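Local coordinates for ralf, proline/betaine transporter (Legionella pneumophila, PDB 4D7Q), which is an engineered fusion of the Sec7 domain of Legionella RalF with the capping domain of Rickettsia RalF and probably acts as a guanine nucleotide exchange factor, at residues A[109-114]-A[277-282]; A[207-212]-A[314-319]; A[303-308]-A[335-340]. The protein carries 2 engineered substitutions. All blocks are in the same frame, centred on the assembly; numbering follows the deposited sequence.

Overall arrangement
Three contacts illustrate how chemistry follows place in a two-part protein. Contact 1 is a polar contact between the two parts of the engineered fusion, partly buried, where the start of a Sec7 helix meets a strand of the capping part. Contact 2 lies wholly within the capping part; it is buried and apolar, a tyrosine of the sheet set against helix 313-325. Contact 3, partly buried, joins two loops of the same part through a salt bridge. Contacts 1 and 2 reach the same antiparallel sheet, while Ala277 ties contact 1 to both others, through Ser315 and Leu304. The centres of contacts 2 and 3 are about 10 Å apart, and Pro303 packs on Ala319.

Contact 1. Residues A[109-114]-A[277-282]; sequences EAQKID and AAEIQV. With GOL (glycerol), chain G.
Glu109 and Gln281 meet between the two parts of the engineered fusion with their extended side chains crossing at about a right angle. Gln281 NE2 donates to Glu109 OE1 at 2.9 Å. The carboxylate and amide planes are 45° apart, and the donor arrives from above the carboxylate plane, although the oxygen lies close to the plane of the amide. The aliphatic part of Glu109 also takes part: Glu109 CG rests 3.4 Å from Gln281 OE1. Glu109 OE2 forms a salt bridge 2.9 Å long with Lys112 NZ one helical turn on, so each end of the carboxylate is held and its rotation is restricted. Gln281 OE1 is engaged too, by the hydroxyl of Tyr283 and by a water that links it to the backbone N of Gln111.

A second, indirect pairing runs through a bound glycerol, probably from the crystallisation liquor. Its O3 donates to Glu279 OE2 at 2.8 Å. The same glycerol oxygen accepts a weak bond from Gln111 NE2. Ser267 also bonds Glu279 OE2.

Glu109 is the N-cap residue of helix 110-127 in the Sec7 part, and this helix start faces strand 277-283 of the capping part, itself flanked by strands 264-271 and 297-303.

Contact 2. Residues A[207-212]-A[314-319]; sequences PGYQIN and QSLKLA
Tyr209 reaches from the sheet to Ala319 and Leu316, an example of helix-on-sheet packing within the capping part: strand 208-214 runs in an antiparallel sheet between strands 297-303 and 332-334, and helix 313-325 lies against it. The CB of Tyr209 leaves the strand toward the helix, and with CG anti to the carbonyl carbon (chi1 -53°) the ring is carried out to the helical backbone. The CD2 and CE2 atoms make the contact. Tyr209 CD2 comes within 4.1 Å of Ala319 O. The next atom outward, Tyr209 CE2, settles 3.8 Å from Ala319 C, which the ring meets obliquely. Tyr209 CE2 also touches the methyl group, lying 4.0 Å from Ala319 CB, consistent with the small side chain of Ala319 leaving the ring close to the main chain.

This phenol is buried, but its polar atom is satisfied: Tyr209 OH is hydrogen-bonded to the backbone O of Leu344 in helix 341-351. The tyrosine thus links the sheet to two helices, with Ala320 and Thr323 also touching its side chain. Leu316 lies between the same elements, for its side chain touches Leu344 and Gln347 of helix 341-351 as well. At the end of the tyrosine the hydroxyl leaves Ala319 behind and approaches Leu316, one turn earlier in helix 313-325. The two side chains cross at about a right angle, with Tyr209 OH 4.2 Å from Leu316 CD1.

Contact 3. Residues A[303-308]-A[335-340]; sequences PLREEG and ATYDYL. With GOL (glycerol), chain D.
Asp338 OD2 receives Arg305 NH1 at 2.9 Å, in a salt bridge that joins two loops of the capping part, one following strand 297-303 and the other, built round an ST motif, leading into helix 341-351. The oxygen uses its syn lone pair and lies at the edge of the guanidinium, whose plane is only 15° from that of the carboxylate. The bond is fairly straight, with an N-H...O angle of 159°, and Asp338 OD1 sits 3.0 Å from the same nitrogen, Arg305 NH1. Arg305 CD also rests 3.4 Å from Asp338 OD2, and the bend at chi3 beyond it turns the guanidinium toward the carboxylate.

Both charged groups have further partners in the Sec7 part of the fusion: Arg305 NE pairs with Glu72, and Asp338 OD1 with Lys27. With Arg305 and Lys27 both beside it, the carboxylate of Asp338 would be expected to favour its ionised form. The ring edge of Tyr337 faces Arg305 NH1, with Tyr337 CD2 4.1 Å from that nitrogen.

Apolar contact between the loops is slight and lies near the sheet, where Pro303 CD meets Thr336 CG2. A glycerol, probably from the crystallisation liquor, makes a further bridge: its O3 donates to the backbone O of Pro303, and its O1 accepts from Tyr337 N at 2.9 Å.

The turn that presents Asp338 is held from within. Thr336 N donates to Tyr339 O, while on the side chain, with OG1 between the backbone N and the carbonyl carbon (chi1 71°), Thr336 OG1 accepts from Tyr339 N at 3.0 Å.

Contact 1. Residues A[109-114]-A[277-282]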
ATOM      1  N   GLU A 109      -2.786  -0.337  -2.099  1.00 20.92           N
ATOM      2  CA  GLU A 109      -2.342  -1.736  -2.185  1.00 20.39           C
ATOM      3  C   GLU A 109      -2.095  -2.248  -0.781  1.00 23.11           C
ATOM      4  O   GLU A 109      -1.493  -1.533   0.026  1.00 21.47           O
ATOM      5  CB  GLU A 109      -1.085  -1.872  -3.045  1.00 20.49           C
ATOM      6  CG  GLU A 109      -1.361  -1.590  -4.509  1.00 21.25           C
ATOM      7  CD  GLU A 109      -0.093  -1.378  -5.297  1.00 27.69           C
ATOM      8  OE1 GLU A 109       0.706  -2.334  -5.427  1.00 30.93           O
ATOM      9  OE2 GLU A 109       0.149  -0.219  -5.691  1.00 32.95           O
ATOM     10  N   ALA A 110      -2.642  -3.437  -0.457  1.00 19.74           N
ATOM     11  CA  ALA A 110      -2.572  -3.993   0.896  1.00 19.44           C
ATOM     12  C   ALA A 110      -1.138  -4.145   1.429  1.00 23.08           C
ATOM     13  O   ALA A 110      -0.876  -3.768   2.570  1.00 20.65           O
ATOM     14  CB  ALA A 110      -3.282  -5.330   0.956  1.00 19.99           C
ATOM     15  N   GLN A 111      -0.238  -4.733   0.631  1.00 19.73           N
ATOM     16  CA  GLN A 111       1.154  -4.969   1.081  1.00 21.01           C
ATOM     17  C   GLN A 111       1.892  -3.684   1.373  1.00 24.84           C
ATOM     18  O   GLN A 111       2.718  -3.649   2.288  1.00 25.29           O
ATOM     19  CB  GLN A 111       1.939  -5.779   0.051  1.00 22.34           C
ATOM     20  CG  GLN A 111       1.450  -7.202  -0.170  1.00 25.08           C
ATOM     21  CD  GLN A 111       2.433  -7.868  -1.098  1.00 49.30           C
ATOM     22  OE1 GLN A 111       3.633  -7.925  -0.822  1.00 57.85           O
ATOM     23  NE2 GLN A 111       1.990  -8.239  -2.272  1.00 34.69           N
ATOM     24  N   LYS A 112       1.559  -2.614   0.613  1.00 20.97           N
ATOM     25  CA  LYS A 112       2.106  -1.272   0.780  1.00 19.46           C
ATOM     26  C   LYS A 112       1.585  -0.635   2.077  1.00 23.44           C
ATOM     27  O   LYS A 112       2.385  -0.148   2.880  1.00 22.53           O
ATOM     28  CB  LYS A 112       1.817  -0.414  -0.455  1.00 20.18           C
ATOM     29  CG  LYS A 112       2.618  -0.867  -1.669  1.00 25.57           C
ATOM     30  CD  LYS A 112       2.471   0.042  -2.856  1.00 26.01           C
ATOM     31  CE  LYS A 112       3.395  -0.435  -3.954  1.00 24.62           C
ATOM     32  NZ  LYS A 112       2.977   0.145  -5.241  1.00 23.64           N
ATOM     33  N   ILE A 113       0.265  -0.668   2.321  1.00 20.20           N
ATOM     34  CA  ILE A 113      -0.277  -0.099   3.586  1.00 20.36           C
ATOM     35  C   ILE A 113       0.273  -0.878   4.813  1.00 22.17           C
ATOM     36  O   ILE A 113       0.522  -0.289   5.869  1.00 20.77           O
ATOM     37  CB  ILE A 113      -1.846   0.072   3.595  1.00 23.55           C
ATOM     38  CG1 ILE A 113      -2.321   1.096   4.676  1.00 25.81           C
ATOM     39  CG2 ILE A 113      -2.585  -1.255   3.792  1.00 21.01           C
ATOM     40  CD1 ILE A 113      -2.211   2.533   4.289  1.00 29.08           C
ATOM     41  N   ASP A 114       0.467  -2.200   4.643  1.00 18.68           N
ATOM     42  CA  ASP A 114       1.014  -3.102   5.644  1.00 18.11           C
ATOM     43  C   ASP A 114       2.444  -2.665   6.012  1.00 23.20           C
ATOM     44  O   ASP A 114       2.766  -2.553   7.192  1.00 22.47           O
ATOM     45  CB  ASP A 114       1.028  -4.527   5.098  1.00 20.76           C
ATOM     46  CG  ASP A 114       1.234  -5.585   6.152  1.00 30.66           C
ATOM     47  OD1 ASP A 114       0.871  -5.343   7.304  1.00 34.64           O
ATOM     48  OD2 ASP A 114       1.721  -6.656   5.814  1.00 33.15           O
ATOM     49  N   ALA A 277       6.576 -11.023 -17.050  1.00 29.95           N
ATOM     50  CA  ALA A 277       6.035 -11.304 -15.721  1.00 29.03           C
ATOM     51  C   ALA A 277       5.126 -10.175 -15.259  1.00 32.10           C
ATOM     52  O   ALA A 277       5.427  -9.000 -15.474  1.00 30.40           O
ATOM     53  CB  ALA A 277       7.148 -11.571 -14.717  1.00 29.36           C
ATOM     54  N   ALA A 278       3.961 -10.540 -14.699  1.00 28.98           N
ATOM     55  CA  ALA A 278       2.948  -9.569 -14.284  1.00 27.81           C
ATOM     56  C   ALA A 278       2.157 -10.075 -13.095  1.00 28.80           C
ATOM     57  O   ALA A 278       2.027 -11.287 -12.910  1.00 28.72           O
ATOM     58  CB  ALA A 278       2.014  -9.262 -15.447  1.00 28.77           C
ATOM     59  N   GLU A 279       1.605  -9.155 -12.305  1.00 24.16           N
ATOM     60  CA  GLU A 279       0.868  -9.523 -11.102  1.00 24.71           C
ATOM     61  C   GLU A 279      -0.572  -8.997 -11.082  1.00 27.16           C
ATOM     62  O   GLU A 279      -0.814  -7.838 -11.434  1.00 26.01           O
ATOM     63  CB  GLU A 279       1.662  -9.005  -9.884  1.00 25.95           C
ATOM     64  CG  GLU A 279       0.956  -9.065  -8.542  1.00 31.28           C
ATOM     65  CD  GLU A 279       1.665  -8.309  -7.433  1.00 42.46           C
ATOM     66  OE1 GLU A 279       2.383  -7.330  -7.732  1.00 38.90           O
ATOM     67  OE2 GLU A 279       1.501  -8.697  -6.257  1.00 31.95           O
ATOM     68  N   ILE A 280      -1.524  -9.855 -10.659  1.00 22.19           N
ATOM     69  CA  ILE A 280      -2.913  -9.445 -10.473  1.00 20.98           C
ATOM     70  C   ILE A 280      -3.183  -9.428  -8.976  1.00 25.13           C
ATOM     71  O   ILE A 280      -3.274 -10.487  -8.359  1.00 25.50           O
ATOM     72  CB  ILE A 280      -4.030 -10.265 -11.195  1.00 23.50           C
ATOM     73  CG1 ILE A 280      -3.726 -10.613 -12.673  1.00 24.35           C
ATOM     74  CG2 ILE A 280      -5.375  -9.513 -11.056  1.00 24.12           C
ATOM     75  CD1 ILE A 280      -4.731 -11.722 -13.268  1.00 28.92           C
ATOM     76  N   GLN A 281      -3.375  -8.241  -8.404  1.00 22.70           N
ATOM     77  CA  GLN A 281      -3.757  -8.129  -6.991  1.00 21.46           C
ATOM     78  C   GLN A 281      -5.274  -8.131  -6.952  1.00 24.70           C
ATOM     79  O   GLN A 281      -5.901  -7.311  -7.624  1.00 23.59           O
ATOM     80  CB  GLN A 281      -3.225  -6.863  -6.361  1.00 21.74           C
ATOM     81  CG  GLN A 281      -1.700  -6.784  -6.290  1.00 25.86           C
ATOM     82  CD  GLN A 281      -1.324  -5.414  -5.801  1.00 35.26           C
ATOM     83  OE1 GLN A 281      -1.809  -4.952  -4.769  1.00 28.74           O
ATOM     84  NE2 GLN A 281      -0.518  -4.704  -6.566  1.00 26.08           N
ATOM     85  N   VAL A 282      -5.851  -9.110  -6.224  1.00 22.69           N
ATOM     86  CA  VAL A 282      -7.294  -9.350  -6.074  1.00 21.81           C
ATOM     87  C   VAL A 282      -7.767  -8.871  -4.684  1.00 25.32           C
ATOM     88  O   VAL A 282      -7.251  -9.323  -3.657  1.00 24.01           O
ATOM     89  CB  VAL A 282      -7.685 -10.845  -6.314  1.00 24.99           C
ATOM     90  CG1 VAL A 282      -9.195 -11.076  -6.072  1.00 24.47           C
ATOM     91  CG2 VAL A 282      -7.289 -11.314  -7.727  1.00 24.44           C
TER
HETATM   92  C1  GOL G1352       5.325  -5.096  -6.042  1.00 56.87           C
HETATM   93  O1  GOL G1352       5.263  -3.998  -5.140  1.00 52.33           O
HETATM   94  C2  GOL G1352       5.334  -6.416  -5.306  1.00 61.17           C
HETATM   95  O2  GOL G1352       5.958  -7.405  -6.132  1.00 64.02           O
HETATM   96  C3  GOL G1352       3.947  -6.877  -4.917  1.00 60.83           C
HETATM   97  O3  GOL G1352       3.870  -8.306  -4.911  1.00 62.06           O
HETATM   98  O   HOH W   1      -0.713  -5.667  -2.074  1.00 31.80           O

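Contact 2. Residues A[207-212]-A[314-319]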
ATOM      1  N   PRO A 207      -0.468   2.448  -8.900  1.00 24.86           N
ATOM      2  CA  PRO A 207       0.339   2.281 -10.126  1.00 25.24           C
ATOM      3  C   PRO A 207      -0.089   1.078 -10.962  1.00 27.39           C
ATOM      4  O   PRO A 207      -0.441   0.018 -10.418  1.00 26.51           O
ATOM      5  CB  PRO A 207       1.763   2.063  -9.580  1.00 26.73           C
ATOM      6  CG  PRO A 207       1.765   2.733  -8.257  1.00 29.47           C
ATOM      7  CD  PRO A 207       0.402   2.479  -7.704  1.00 25.57           C
ATOM      8  N   GLY A 208      -0.043   1.256 -12.275  1.00 22.30           N
ATOM      9  CA  GLY A 208      -0.419   0.225 -13.227  1.00 21.65           C
ATOM     10  C   GLY A 208      -1.865   0.347 -13.642  1.00 27.34           C
ATOM     11  O   GLY A 208      -2.410   1.451 -13.707  1.00 27.93           O
ATOM     12  N   TYR A 209      -2.494  -0.799 -13.914  1.00 23.10           N
ATOM     13  CA  TYR A 209      -3.884  -0.871 -14.359  1.00 23.07           C
ATOM     14  C   TYR A 209      -4.808  -1.269 -13.227  1.00 26.00           C
ATOM     15  O   TYR A 209      -4.517  -2.217 -12.485  1.00 24.23           O
ATOM     16  CB  TYR A 209      -4.019  -1.874 -15.494  1.00 22.78           C
ATOM     17  CG  TYR A 209      -3.063  -1.645 -16.640  1.00 23.63           C
ATOM     18  CD1 TYR A 209      -3.304  -0.650 -17.587  1.00 25.15           C
ATOM     19  CD2 TYR A 209      -1.967  -2.487 -16.836  1.00 23.91           C
ATOM     20  CE1 TYR A 209      -2.455  -0.476 -18.681  1.00 27.83           C
ATOM     21  CE2 TYR A 209      -1.108  -2.316 -17.918  1.00 24.99           C
ATOM     22  CZ  TYR A 209      -1.368  -1.325 -18.851  1.00 34.09           C
ATOM     23  OH  TYR A 209      -0.509  -1.179 -19.915  1.00 29.66           O
ATOM     24  N   GLN A 210      -5.903  -0.526 -13.080  1.00 23.12           N
ATOM     25  CA  GLN A 210      -6.856  -0.771 -12.002  1.00 23.14           C
ATOM     26  C   GLN A 210      -8.255  -0.864 -12.556  1.00 27.74           C
ATOM     27  O   GLN A 210      -8.626  -0.090 -13.427  1.00 27.99           O
ATOM     28  CB  GLN A 210      -6.773   0.322 -10.925  1.00 23.08           C
ATOM     29  CG  GLN A 210      -7.602   0.023  -9.653  1.00 28.07           C
ATOM     30  CD  GLN A 210      -7.312   0.988  -8.531  1.00 36.35           C
ATOM     31  OE1 GLN A 210      -6.182   1.413  -8.329  1.00 29.99           O
ATOM     32  NE2 GLN A 210      -8.319   1.315  -7.740  1.00 33.48           N
ATOM     33  N   ILE A 211      -9.017  -1.840 -12.061  1.00 23.89           N
ATOM     34  CA  ILE A 211     -10.412  -2.033 -12.436  1.00 23.20           C
ATOM     35  C   ILE A 211     -11.225  -2.059 -11.145  1.00 28.14           C
ATOM     36  O   ILE A 211     -11.146  -3.033 -10.379  1.00 26.42           O
ATOM     37  CB  ILE A 211     -10.691  -3.260 -13.343  1.00 26.00           C
ATOM     38  CG1 ILE A 211      -9.621  -3.449 -14.463  1.00 25.54           C
ATOM     39  CG2 ILE A 211     -12.124  -3.147 -13.914  1.00 26.36           C
ATOM     40  CD1 ILE A 211      -9.836  -4.724 -15.397  1.00 29.83           C
ATOM     41  N   ASN A 212     -11.969  -0.966 -10.886  1.00 25.47           N
ATOM     42  CA  ASN A 212     -12.817  -0.860  -9.700  1.00 26.99           C
ATOM     43  C   ASN A 212     -14.179  -1.420  -9.991  1.00 33.24           C
ATOM     44  O   ASN A 212     -14.557  -1.509 -11.151  1.00 33.42           O
ATOM     45  CB  ASN A 212     -13.009   0.594  -9.296  1.00 31.33           C
ATOM     46  CG  ASN A 212     -11.786   1.240  -8.759  1.00 42.37           C
ATOM     47  OD1 ASN A 212     -10.907   0.584  -8.187  1.00 38.44           O
ATOM     48  ND2 ASN A 212     -11.746   2.552  -8.882  1.00 34.22           N
ATOM     49  N   GLN A 314       8.411  -6.763 -22.420  1.00 32.13           N
ATOM     50  CA  GLN A 314       7.599  -7.985 -22.503  1.00 31.58           C
ATOM     51  C   GLN A 314       6.595  -8.076 -21.331  1.00 33.96           C
ATOM     52  O   GLN A 314       5.427  -8.424 -21.536  1.00 33.77           O
ATOM     53  CB  GLN A 314       8.491  -9.249 -22.559  1.00 32.89           C
ATOM     54  CG  GLN A 314       7.698 -10.533 -22.869  1.00 48.07           C
ATOM     55  CD  GLN A 314       6.760 -10.421 -24.065  1.00 61.54           C
ATOM     56  OE1 GLN A 314       7.143  -9.961 -25.151  1.00 57.66           O
ATOM     57  NE2 GLN A 314       5.504 -10.839 -23.886  1.00 41.93           N
ATOM     58  N   SER A 315       7.062  -7.758 -20.117  1.00 30.28           N
ATOM     59  CA  SER A 315       6.257  -7.728 -18.886  1.00 29.40           C
ATOM     60  C   SER A 315       5.142  -6.660 -18.973  1.00 32.26           C
ATOM     61  O   SER A 315       3.992  -6.939 -18.618  1.00 30.18           O
ATOM     62  CB  SER A 315       7.156  -7.467 -17.687  1.00 31.12           C
ATOM     63  OG  SER A 315       7.954  -8.614 -17.449  1.00 33.81           O
ATOM     64  N   LEU A 316       5.486  -5.456 -19.485  1.00 29.15           N
ATOM     65  CA  LEU A 316       4.550  -4.363 -19.696  1.00 28.86           C
ATOM     66  C   LEU A 316       3.459  -4.816 -20.677  1.00 32.40           C
ATOM     67  O   LEU A 316       2.274  -4.598 -20.413  1.00 32.04           O
ATOM     68  CB  LEU A 316       5.306  -3.111 -20.220  1.00 29.41           C
ATOM     69  CG  LEU A 316       4.443  -1.897 -20.638  1.00 34.39           C
ATOM     70  CD1 LEU A 316       3.660  -1.311 -19.465  1.00 34.75           C
ATOM     71  CD2 LEU A 316       5.274  -0.832 -21.292  1.00 36.27           C
ATOM     72  N   LYS A 317       3.856  -5.507 -21.774  1.00 28.43           N
ATOM     73  CA  LYS A 317       2.911  -6.042 -22.755  1.00 27.42           C
ATOM     74  C   LYS A 317       1.988  -7.072 -22.086  1.00 29.82           C
ATOM     75  O   LYS A 317       0.766  -6.982 -22.218  1.00 27.59           O
ATOM     76  CB  LYS A 317       3.682  -6.681 -23.917  1.00 30.43           C
ATOM     77  CG  LYS A 317       2.810  -7.030 -25.109  1.00 47.26           C
ATOM     78  CD  LYS A 317       3.534  -7.936 -26.076  1.00 55.32           C
ATOM     79  CE  LYS A 317       2.615  -8.436 -27.163  1.00 74.42           C
ATOM     80  NZ  LYS A 317       3.377  -8.982 -28.319  1.00 87.55           N
ATOM     81  N   LEU A 318       2.582  -8.028 -21.331  1.00 26.90           N
ATOM     82  CA  LEU A 318       1.819  -9.054 -20.615  1.00 26.23           C
ATOM     83  C   LEU A 318       0.817  -8.434 -19.636  1.00 28.58           C
ATOM     84  O   LEU A 318      -0.346  -8.857 -19.640  1.00 29.33           O
ATOM     85  CB  LEU A 318       2.756 -10.067 -19.910  1.00 26.02           C
ATOM     86  CG  LEU A 318       2.100 -11.228 -19.125  1.00 28.14           C
ATOM     87  CD1 LEU A 318       1.267 -12.153 -20.040  1.00 27.12           C
ATOM     88  CD2 LEU A 318       3.136 -12.024 -18.390  1.00 27.74           C
ATOM     89  N   ALA A 319       1.224  -7.379 -18.875  1.00 22.89           N
ATOM     90  CA  ALA A 319       0.301  -6.703 -17.951  1.00 22.64           C
ATOM     91  C   ALA A 319      -0.871  -6.069 -18.736  1.00 28.14           C
ATOM     92  O   ALA A 319      -2.019  -6.272 -18.342  1.00 27.55           O
ATOM     93  CB  ALA A 319       1.024  -5.660 -17.104  1.00 22.12           C
TER

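Contact 3. Residues A[303-308]-A[335-340]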
ATOM      1  N   PRO A 303       3.126  -4.811 -14.397  1.00 26.70           N
ATOM      2  CA  PRO A 303       4.278  -5.592 -14.891  1.00 27.20           C
ATOM      3  C   PRO A 303       5.196  -5.848 -13.683  1.00 34.22           C
ATOM      4  O   PRO A 303       5.403  -4.952 -12.857  1.00 32.68           O
ATOM      5  CB  PRO A 303       4.955  -4.653 -15.905  1.00 28.46           C
ATOM      6  CG  PRO A 303       4.490  -3.299 -15.566  1.00 32.08           C
ATOM      7  CD  PRO A 303       3.174  -3.405 -14.862  1.00 27.62           C
ATOM      8  N   LEU A 304       5.682  -7.070 -13.536  1.00 34.02           N
ATOM      9  CA  LEU A 304       6.490  -7.421 -12.373  1.00 35.05           C
ATOM     10  C   LEU A 304       7.973  -7.014 -12.426  1.00 40.48           C
ATOM     11  O   LEU A 304       8.707  -7.379 -13.350  1.00 38.11           O
ATOM     12  CB  LEU A 304       6.322  -8.920 -12.068  1.00 35.49           C
ATOM     13  CG  LEU A 304       6.551  -9.403 -10.636  1.00 40.83           C
ATOM     14  CD1 LEU A 304       5.576  -8.750  -9.639  1.00 39.71           C
ATOM     15  CD2 LEU A 304       6.427 -10.908 -10.568  1.00 44.65           C
ATOM     16  N   ARG A 305       8.406  -6.259 -11.398  1.00 40.13           N
ATOM     17  CA  ARG A 305       9.810  -5.885 -11.206  1.00 40.86           C
ATOM     18  C   ARG A 305      10.492  -7.151 -10.679  1.00 46.32           C
ATOM     19  O   ARG A 305       9.926  -7.841  -9.821  1.00 44.64           O
ATOM     20  CB  ARG A 305       9.938  -4.755 -10.165  1.00 39.30           C
ATOM     21  CG  ARG A 305       9.937  -3.355 -10.761  1.00 46.12           C
ATOM     22  CD  ARG A 305      10.219  -2.290  -9.705  1.00 45.27           C
ATOM     23  NE  ARG A 305      11.578  -2.391  -9.161  1.00 39.31           N
ATOM     24  CZ  ARG A 305      12.624  -1.709  -9.616  1.00 52.98           C
ATOM     25  NH1 ARG A 305      12.489  -0.880 -10.644  1.00 30.46           N
ATOM     26  NH2 ARG A 305      13.815  -1.859  -9.053  1.00 43.17           N
ATOM     27  N   GLU A 306      11.659  -7.504 -11.237  1.00 45.11           N
ATOM     28  CA  GLU A 306      12.371  -8.723 -10.805  1.00 45.36           C
ATOM     29  C   GLU A 306      13.838  -8.441 -10.529  1.00 48.85           C
ATOM     30  O   GLU A 306      14.458  -7.667 -11.266  1.00 47.23           O
ATOM     31  CB  GLU A 306      12.203  -9.872 -11.826  1.00 46.79           C
ATOM     32  CG  GLU A 306      10.790 -10.434 -11.892  1.00 53.24           C
ATOM     33  CD  GLU A 306      10.635 -11.693 -12.721  1.00 68.64           C
ATOM     34  OE1 GLU A 306      10.400 -11.573 -13.944  1.00 57.64           O
ATOM     35  OE2 GLU A 306      10.736 -12.800 -12.144  1.00 64.45           O
ATOM     36  N   GLU A 307      14.383  -9.062  -9.449  1.00 46.97           N
ATOM     37  CA  GLU A 307      15.781  -8.932  -8.991  1.00 47.66           C
ATOM     38  C   GLU A 307      16.275  -7.458  -8.897  1.00 52.82           C
ATOM     39  O   GLU A 307      17.361  -7.131  -9.393  1.00 54.32           O
ATOM     40  N   GLY A 308      15.436  -6.587  -8.313  1.00 47.71           N
ATOM     41  CA  GLY A 308      15.708  -5.163  -8.120  1.00 46.32           C
ATOM     42  C   GLY A 308      15.899  -4.359  -9.393  1.00 48.24           C
ATOM     43  O   GLY A 308      16.440  -3.249  -9.359  1.00 46.32           O
ATOM     44  N   ALA A 335       1.106   5.633 -13.932  1.00 27.11           N
ATOM     45  CA  ALA A 335       2.534   5.338 -14.147  1.00 28.11           C
ATOM     46  C   ALA A 335       3.057   4.389 -13.082  1.00 29.74           C
ATOM     47  O   ALA A 335       2.601   4.431 -11.941  1.00 28.27           O
ATOM     48  CB  ALA A 335       3.357   6.627 -14.106  1.00 29.20           C
ATOM     49  N   THR A 336       3.973   3.510 -13.459  1.00 27.37           N
ATOM     50  CA  THR A 336       4.648   2.658 -12.480  1.00 27.00           C
ATOM     51  C   THR A 336       5.959   3.400 -12.193  1.00 30.12           C
ATOM     52  O   THR A 336       6.210   4.432 -12.812  1.00 27.76           O
ATOM     53  CB  THR A 336       4.864   1.215 -12.961  1.00 28.96           C
ATOM     54  OG1 THR A 336       5.867   1.185 -13.974  1.00 28.77           O
ATOM     55  CG2 THR A 336       3.591   0.535 -13.406  1.00 28.53           C
ATOM     56  N   TYR A 337       6.797   2.886 -11.287  1.00 27.24           N
ATOM     57  CA  TYR A 337       8.073   3.529 -10.986  1.00 27.90           C
ATOM     58  C   TYR A 337       8.982   3.600 -12.249  1.00 32.90           C
ATOM     59  O   TYR A 337       9.765   4.544 -12.408  1.00 31.96           O
ATOM     60  CB  TYR A 337       8.776   2.737  -9.878  1.00 28.58           C
ATOM     61  CG  TYR A 337      10.014   3.416  -9.332  1.00 30.02           C
ATOM     62  CD1 TYR A 337       9.915   4.545  -8.524  1.00 32.04           C
ATOM     63  CD2 TYR A 337      11.286   2.902  -9.588  1.00 29.90           C
ATOM     64  CE1 TYR A 337      11.049   5.157  -7.995  1.00 32.27           C
ATOM     65  CE2 TYR A 337      12.423   3.476  -9.022  1.00 30.38           C
ATOM     66  CZ  TYR A 337      12.298   4.601  -8.218  1.00 34.63           C
ATOM     67  OH  TYR A 337      13.405   5.238  -7.713  1.00 29.66           O
ATOM     68  N   ASP A 338       8.851   2.602 -13.146  1.00 29.93           N
ATOM     69  CA  ASP A 338       9.671   2.454 -14.340  1.00 30.35           C
ATOM     70  C   ASP A 338       9.046   2.880 -15.670  1.00 35.87           C
ATOM     71  O   ASP A 338       9.770   3.236 -16.607  1.00 36.65           O
ATOM     72  CB  ASP A 338      10.118   0.999 -14.429  1.00 32.36           C
ATOM     73  CG  ASP A 338      10.837   0.545 -13.180  1.00 35.10           C
ATOM     74  OD1 ASP A 338      11.954   1.034 -12.932  1.00 34.05           O
ATOM     75  OD2 ASP A 338      10.285  -0.305 -12.460  1.00 35.12           O
ATOM     76  N   TYR A 339       7.723   2.801 -15.768  1.00 31.80           N
ATOM     77  CA  TYR A 339       7.004   3.113 -16.992  1.00 31.71           C
ATOM     78  C   TYR A 339       6.060   4.263 -16.806  1.00 36.61           C
ATOM     79  O   TYR A 339       5.260   4.284 -15.856  1.00 34.87           O
ATOM     80  CB  TYR A 339       6.253   1.879 -17.501  1.00 32.82           C
ATOM     81  CG  TYR A 339       7.190   0.812 -18.020  1.00 34.53           C
ATOM     82  CD1 TYR A 339       7.835   0.961 -19.249  1.00 36.60           C
ATOM     83  CD2 TYR A 339       7.453  -0.337 -17.276  1.00 34.69           C
ATOM     84  CE1 TYR A 339       8.714  -0.009 -19.727  1.00 38.14           C
ATOM     85  CE2 TYR A 339       8.317  -1.326 -17.754  1.00 35.91           C
ATOM     86  CZ  TYR A 339       8.961  -1.145 -18.970  1.00 44.85           C
ATOM     87  OH  TYR A 339       9.850  -2.081 -19.437  1.00 45.46           O
ATOM     88  N   LEU A 340       6.138   5.218 -17.733  1.00 33.14           N
ATOM     89  CA  LEU A 340       5.293   6.400 -17.742  1.00 33.10           C
ATOM     90  C   LEU A 340       3.848   5.975 -17.986  1.00 34.45           C
ATOM     91  O   LEU A 340       3.616   4.917 -18.568  1.00 31.30           O
ATOM     92  CB  LEU A 340       5.767   7.382 -18.847  1.00 34.05           C
ATOM     93  CG  LEU A 340       7.180   7.988 -18.683  1.00 39.93           C
ATOM     94  CD1 LEU A 340       7.551   8.856 -19.889  1.00 40.67           C
ATOM     95  CD2 LEU A 340       7.291   8.836 -17.410  1.00 43.48           C
TER
HETATM   96  C1  GOL D1349       6.712  -0.446  -9.492  1.00 40.07           C
HETATM   97  O1  GOL D1349       5.867   0.680  -9.687  1.00 39.78           O
HETATM   98  C2  GOL D1349       5.883  -1.703  -9.368  1.00 41.41           C
HETATM   99  O2  GOL D1349       6.718  -2.806  -8.994  1.00 39.48           O
HETATM  100  C3  GOL D1349       5.169  -2.021 -10.664  1.00 42.54           C
HETATM  101  O3  GOL D1349       6.095  -2.344 -11.689  1.00 40.60           O